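Local coordinates for ABC-type transport system, sugar-family extracellular solute-binding protein (Peptoclostridium difficile 630, PDB 6HNI), which binds tyrosine as the extracellular solute-binding lipoprotein of an ABC transport system, probably delivering it for uptake, and also has adhesive properties, at residues I28-E33 with F89-P94; A98-T103 with P128-S133. The protein carries 1 engineered substitution. All coordinates share one frame; numbering follows the deposited sequence.

Contact 1: I28-E33 with F89-P94; sequences ITQLVE and FAISTP. With TYR (tyrosine), chain B; EDO (1,2-ethanediol), chain E.
Strands 28-30 and 89-91 run parallel, their axes 4.8 Å apart and their N-to-C directions differing by 9°. Two straight bonds set the register: Thr29 N donates to Phe89 O at 2.8 Å, and Ile91 N to Thr29 O at 2.9 Å, each nearly along its C=O axis. A weak third, Leu31 N to Ile91 O, marks where the strands part.

Ile28, Gln30, Phe89 and Ile91 share one face of the sheet. Phe89 holds CG anti to its backbone N (chi1 174°), which lays the ring alongside Ile28, pointing the same way; Ile28 CG1 sits at the ring edge, in plane, and CG2 reaches Phe89 CD2 at 3.8 Å. Over one face of that ring, offset toward its rim, lies CG1 of Ile91, whose CD1 reaches across to Ile28 CG2. Gln30 crosses Ile91 obliquely on an extended chain, OE1 approaching Ile91 CD1, while NE2 bonds both Val32 O (3.0 Å, nearly straight but above the carbonyl plane) and Asp38, two acceptors that fix the amide's rotation. On the other face Thr29 CG2, in the crowded position between N and carbonyl carbon, meets Ala90 CB.

Past the strand ends, Leu31 CB touches Ser92 OG, itself hydrogen-bonded to Ser95 OG; the Leu31 and Pro94 side chains cross obliquely, Leu31 CD2 4.0 Å from Pro94 CG. Ser92 is the N-cap residue of helix 93-102, whose first residue grips the ligand carboxylate: Thr93 N donates to the bound tyrosine's O at 2.8 Å, and Thr93 OG1 to its OXT at 2.6 Å. The helix N-terminus probably helps stabilise this negative charge.

Strand 59-65 flanks 24-30 on its far edge, helix 35-50 packs on the Gln30 and Ile91 face with Phe44 stacked on Phe89, and helix 70-82 covers Thr29 and Leu31.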
loop_
_atom_site.group_PDB
_atom_site.type_symbol
_atom_site.label_atom_id
_atom_site.label_comp_id
_atom_site.label_asym_id
_atom_site.label_seq_id
_atom_site.Cartn_x
_atom_site.Cartn_y
_atom_site.Cartn_z
ATOM N N ILE A 28 10.539 11.099 8.906
ATOM C CA ILE A 28 9.610 10.093 8.369
ATOM C C ILE A 28 8.358 10.867 7.912
ATOM O O ILE A 28 7.794 11.596 8.675
ATOM C CB ILE A 28 9.200 9.067 9.413
ATOM C CG1 ILE A 28 10.429 8.321 10.016
ATOM C CG2 ILE A 28 8.195 8.086 8.795
ATOM C CD1 ILE A 28 10.102 7.201 10.966
ATOM N N THR A 29 8.062 10.671 6.638
ATOM C CA THR A 29 6.853 11.329 6.024
ATOM C C THR A 29 5.904 10.221 5.608
ATOM O O THR A 29 6.198 9.406 4.756
ATOM C CB THR A 29 7.270 12.277 4.899
ATOM O OG1 THR A 29 6.035 12.784 4.271
ATOM C CG2 THR A 29 8.084 11.688 3.809
ATOM N N GLN A 30 4.748 10.216 6.274
ATOM C CA GLN A 30 3.726 9.199 6.037
ATOM C C GLN A 30 2.421 9.881 5.546
ATOM O O GLN A 30 2.008 10.866 6.116
ATOM C CB GLN A 30 3.445 8.437 7.324
ATOM C CG GLN A 30 2.497 7.271 7.183
ATOM C CD GLN A 30 2.296 6.460 8.452
ATOM O OE1 GLN A 30 3.264 6.241 9.224
ATOM N NE2 GLN A 30 1.097 5.920 8.657
ATOM N N LEU A 31 1.817 9.338 4.493
ATOM C CA LEU A 31 0.622 10.017 3.936
ATOM C C LEU A 31 -0.549 10.142 4.920
ATOM O O LEU A 31 -1.160 11.218 5.045
ATOM C CB LEU A 31 0.219 9.271 2.678
ATOM C CG LEU A 31 -1.103 9.722 2.019
ATOM C CD1 LEU A 31 -0.940 11.149 1.575
ATOM C CD2 LEU A 31 -1.373 8.759 0.893
ATOM N N VAL A 32 -0.863 9.034 5.580
ATOM C CA VAL A 32 -2.054 8.901 6.406
ATOM C C VAL A 32 -1.889 7.656 7.288
ATOM O O VAL A 32 -1.151 6.769 6.927
ATOM C CB VAL A 32 -3.337 8.819 5.510
ATOM C CG1 VAL A 32 -3.353 7.538 4.710
ATOM C CG2 VAL A 32 -4.622 9.007 6.341
ATOM N N GLU A 33 -2.621 7.560 8.385
ATOM C CA GLU A 33 -2.809 6.285 9.094
ATOM C C GLU A 33 -3.804 5.376 8.351
ATOM O O GLU A 33 -5.054 5.609 8.328
ATOM C CB GLU A 33 -3.313 6.526 10.505
ATOM C CG GLU A 33 -2.377 7.303 11.404
ATOM C CD GLU A 33 -3.029 7.706 12.714
ATOM O OE1 GLU A 33 -4.143 7.241 12.989
ATOM O OE2 GLU A 33 -2.420 8.481 13.480
ATOM N N PHE A 89 12.643 8.994 5.229
ATOM C CA PHE A 89 11.913 7.746 5.005
ATOM C C PHE A 89 10.467 8.159 4.611
ATOM O O PHE A 89 9.769 8.789 5.383
ATOM C CB PHE A 89 11.904 6.937 6.301
ATOM C CG PHE A 89 11.068 5.674 6.291
ATOM C CD1 PHE A 89 11.031 4.817 5.190
ATOM C CD2 PHE A 89 10.360 5.332 7.412
ATOM C CE1 PHE A 89 10.203 3.667 5.230
ATOM C CE2 PHE A 89 9.575 4.189 7.460
ATOM C CZ PHE A 89 9.542 3.361 6.356
ATOM N N ALA A 90 10.133 7.751 3.386
ATOM C CA ALA A 90 8.797 8.154 2.786
ATOM C C ALA A 90 7.932 6.905 2.610
ATOM O O ALA A 90 8.322 5.919 1.971
ATOM C CB ALA A 90 9.020 8.885 1.455
ATOM N N ILE A 91 6.698 7.014 3.140
ATOM C CA ILE A 91 5.792 5.907 3.199
ATOM C C ILE A 91 4.594 6.288 2.315
ATOM O O ILE A 91 3.821 7.156 2.706
ATOM C CB ILE A 91 5.326 5.621 4.641
ATOM C CG1 ILE A 91 6.543 5.332 5.571
ATOM C CG2 ILE A 91 4.310 4.506 4.698
ATOM C CD1 ILE A 91 6.102 5.314 7.005
ATOM N N SER A 92 4.502 5.538 1.212
ATOM C CA SER A 92 3.499 5.691 0.097
ATOM C C SER A 92 4.071 6.463 -1.058
ATOM O O SER A 92 4.954 7.320 -0.941
ATOM C CB SER A 92 2.178 6.335 0.541
ATOM O OG SER A 92 2.281 7.745 0.560
ATOM N N THR A 93 3.403 6.268 -2.236
ATOM C CA THR A 93 3.775 6.953 -3.448
ATOM C C THR A 93 3.666 8.472 -3.316
ATOM O O THR A 93 4.575 9.186 -3.682
ATOM C CB THR A 93 3.076 6.374 -4.685
ATOM O OG1 THR A 93 3.471 5.032 -4.883
ATOM C CG2 THR A 93 3.366 7.175 -5.927
ATOM N N PRO A 94 2.485 8.995 -2.904
ATOM C CA PRO A 94 2.409 10.451 -2.749
ATOM C C PRO A 94 3.471 11.079 -1.824
ATOM O O PRO A 94 4.045 12.140 -2.156
ATOM C CB PRO A 94 0.960 10.690 -2.275
ATOM C CG PRO A 94 0.220 9.466 -2.707
ATOM C CD PRO A 94 1.226 8.347 -2.541
HETATM N N TYR B . 0.814 1.021 -2.760
HETATM C CA TYR B . 0.412 2.338 -2.235
HETATM C C TYR B . 1.300 3.416 -2.835
HETATM O O TYR B . 1.210 4.555 -2.391
HETATM C CB TYR B . 0.288 2.358 -0.698
HETATM C CG TYR B . -0.807 1.477 -0.195
HETATM C CD1 TYR B . -2.164 1.809 -0.480
HETATM C CD2 TYR B . -0.595 0.310 0.477
HETATM C CE1 TYR B . -3.175 0.967 -0.097
HETATM C CE2 TYR B . -1.601 -0.545 0.872
HETATM C CZ TYR B . -2.940 -0.207 0.567
HETATM O OH TYR B . -3.963 -1.055 0.945
HETATM O OXT TYR B . 2.001 3.166 -3.793
HETATM C C1 EDO E . -5.398 10.053 10.049
HETATM O O1 EDO E . -3.996 9.793 9.728
HETATM C C2 EDO E . -6.139 10.870 8.982
HETATM O O2 EDO E . -6.655 12.116 9.454
#

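Contact 2: A98-T103 with P128-S133; sequences AAFNAT and PGTNVS
The last turn of helix 93-102 faces a loop that leads into strand 132-136, and the backbones stay well apart: the nearest CA atoms, Phe100 and Val132, are 7.6 Å from each other. Thr103 N still bonds to Ala99 O, but Thr103 itself leaves helical angles and is extended. On the other side Gly129 takes a positive phi of 71° before the chain turns at Thr130-Asn131 and enters the strand at Val132.

Side chains bridge the gap. Phe100 puts CG anti to its backbone N (chi1 -175°), carrying the ring across to the loop. Its CE1 edge receives Asn131 OD1 near the ring plane at 3.3 Å, and CD1 meets Val132 CG2 at 3.6 Å, the two side chains crossing at about a right angle; Thr130 CB lies farther off, near CE1. Asn131 CG occupies the crowded position between N and carbonyl carbon, which directs ND2 to Thr103 O at 3.0 Å; Thr103 O lies close to the plane of the Asn131 amide, while ND2 stands above the plane of the Thr103 carbonyl. The same ND2 also donates to Ile106 O, so two acceptors hold the amide in place.

Thr130 OG1 accepts from Val132 N at 3.2 Å, an ST turn at the strand entrance, and is bonded to Leu121 O as well. Lys104 makes a cation-pi contact with Phe100. The whole is a helix C-terminus packed against the loop and first residue of an edge strand in the three-layer alpha/beta architecture of periplasmic-binding-protein domains.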
loop_
_atom_site.group_PDB
_atom_site.type_symbol
_atom_site.label_atom_id
_atom_site.label_comp_id
_atom_site.label_asym_id
_atom_site.label_seq_id
_atom_site.Cartn_x
_atom_site.Cartn_y
_atom_site.Cartn_z
ATOM N N ALA A 98 6.546 13.590 -3.212
ATOM C CA ALA A 98 6.774 14.886 -2.599
ATOM C C ALA A 98 8.236 15.056 -2.093
ATOM O O ALA A 98 8.819 16.082 -2.279
ATOM C CB ALA A 98 5.809 15.134 -1.482
ATOM N N ALA A 99 8.737 14.018 -1.412
ATOM C CA ALA A 99 10.121 14.033 -0.885
ATOM C C ALA A 99 11.095 14.226 -2.055
ATOM O O ALA A 99 11.987 15.069 -1.998
ATOM C CB ALA A 99 10.376 12.742 -0.158
ATOM N N PHE A 100 10.884 13.486 -3.153
ATOM C CA PHE A 100 11.736 13.593 -4.318
ATOM C C PHE A 100 11.673 14.974 -4.989
ATOM O O PHE A 100 12.696 15.515 -5.439
ATOM C CB PHE A 100 11.478 12.421 -5.266
ATOM C CG PHE A 100 12.394 12.343 -6.474
ATOM C CD1 PHE A 100 13.787 12.193 -6.317
ATOM C CD2 PHE A 100 11.886 12.384 -7.762
ATOM C CE1 PHE A 100 14.606 12.083 -7.431
ATOM C CE2 PHE A 100 12.698 12.252 -8.861
ATOM C CZ PHE A 100 14.060 12.090 -8.705
ATOM N N ASN A 101 10.477 15.564 -5.041
ATOM C CA ASN A 101 10.368 16.897 -5.521
ATOM C C ASN A 101 11.107 17.895 -4.645
ATOM O O ASN A 101 11.655 18.856 -5.150
ATOM C CB ASN A 101 8.873 17.305 -5.625
ATOM C CG ASN A 101 8.122 16.576 -6.728
ATOM O OD1 ASN A 101 8.699 15.970 -7.627
ATOM N ND2 ASN A 101 6.807 16.684 -6.664
ATOM N N ALA A 102 11.054 17.687 -3.341
ATOM C CA ALA A 102 11.653 18.614 -2.373
ATOM C C ALA A 102 13.186 18.611 -2.372
ATOM O O ALA A 102 13.771 19.645 -2.124
ATOM C CB ALA A 102 11.162 18.338 -0.979
ATOM N N THR A 103 13.784 17.452 -2.634
ATOM C CA THR A 103 15.255 17.317 -2.565
ATOM C C THR A 103 15.786 16.220 -3.497
ATOM O O THR A 103 15.255 15.122 -3.537
ATOM C CB THR A 103 15.700 17.041 -1.100
ATOM O OG1 THR A 103 17.150 16.974 -1.049
ATOM C CG2 THR A 103 15.158 15.798 -0.544
ATOM N N PRO A 128 18.874 2.546 -9.156
ATOM C CA PRO A 128 18.009 3.719 -9.162
ATOM C C PRO A 128 18.539 4.906 -9.886
ATOM O O PRO A 128 17.802 5.588 -10.611
ATOM C CB PRO A 128 17.797 4.019 -7.704
ATOM C CG PRO A 128 17.852 2.703 -7.069
ATOM C CD PRO A 128 18.884 1.905 -7.833
ATOM N N GLY A 129 19.826 5.220 -9.701
ATOM C CA GLY A 129 20.405 6.314 -10.437
ATOM C C GLY A 129 19.925 7.696 -10.021
ATOM O O GLY A 129 20.112 8.662 -10.764
ATOM N N THR A 130 19.304 7.755 -8.839
ATOM C CA THR A 130 18.740 8.957 -8.225
ATOM C C THR A 130 19.083 8.877 -6.726
ATOM O O THR A 130 19.753 7.925 -6.282
ATOM C CB THR A 130 17.181 9.034 -8.387
ATOM O OG1 THR A 130 16.587 7.975 -7.641
ATOM C CG2 THR A 130 16.770 8.936 -9.857
ATOM N N ASN A 131 18.589 9.819 -5.947
ATOM C CA ASN A 131 18.729 9.795 -4.504
ATOM C C ASN A 131 17.699 8.946 -3.759
ATOM O O ASN A 131 17.496 9.109 -2.563
ATOM C CB ASN A 131 18.786 11.206 -3.893
ATOM C CG ASN A 131 17.516 12.054 -4.164
ATOM O OD1 ASN A 131 17.113 12.163 -5.315
ATOM N ND2 ASN A 131 17.004 12.720 -3.143
ATOM N N VAL A 132 17.024 8.052 -4.488
ATOM C CA VAL A 132 15.946 7.244 -3.931
ATOM C C VAL A 132 16.220 5.745 -4.051
ATOM O O VAL A 132 16.601 5.283 -5.107
ATOM C CB VAL A 132 14.605 7.516 -4.675
ATOM C CG1 VAL A 132 13.491 6.738 -4.016
ATOM C CG2 VAL A 132 14.334 9.016 -4.640
ATOM N N SER A 133 15.990 5.002 -2.969
ATOM C CA SER A 133 15.885 3.550 -3.012
ATOM C C SER A 133 14.901 3.101 -1.941
ATOM O O SER A 133 14.145 3.941 -1.407
ATOM C CB SER A 133 17.236 2.854 -2.874
ATOM O OG SER A 133 17.042 1.469 -3.171
#

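Both contacts are buried and draw on opposite ends of helix 93-102, with centres about 14 Å apart on the same five-stranded parallel sheet. The centre of contact 1, which joins two interior strands, is about 10 Å from the centre of the chain; that of contact 2, which ties the helix's far end to the entrance of the edge strand 132-136, about 19 Å. The chemistry follows: 402 Å² is buried in contact 1, where main-chain bonds set the register, against 188 Å² in contact 2, where one hydrogen bond from a side-chain amide and an aromatic ring span separated backbones. Only contact 1 contains ligand-pocket residues, while the side chain of Val132 is about 12 Å from the tyrosine.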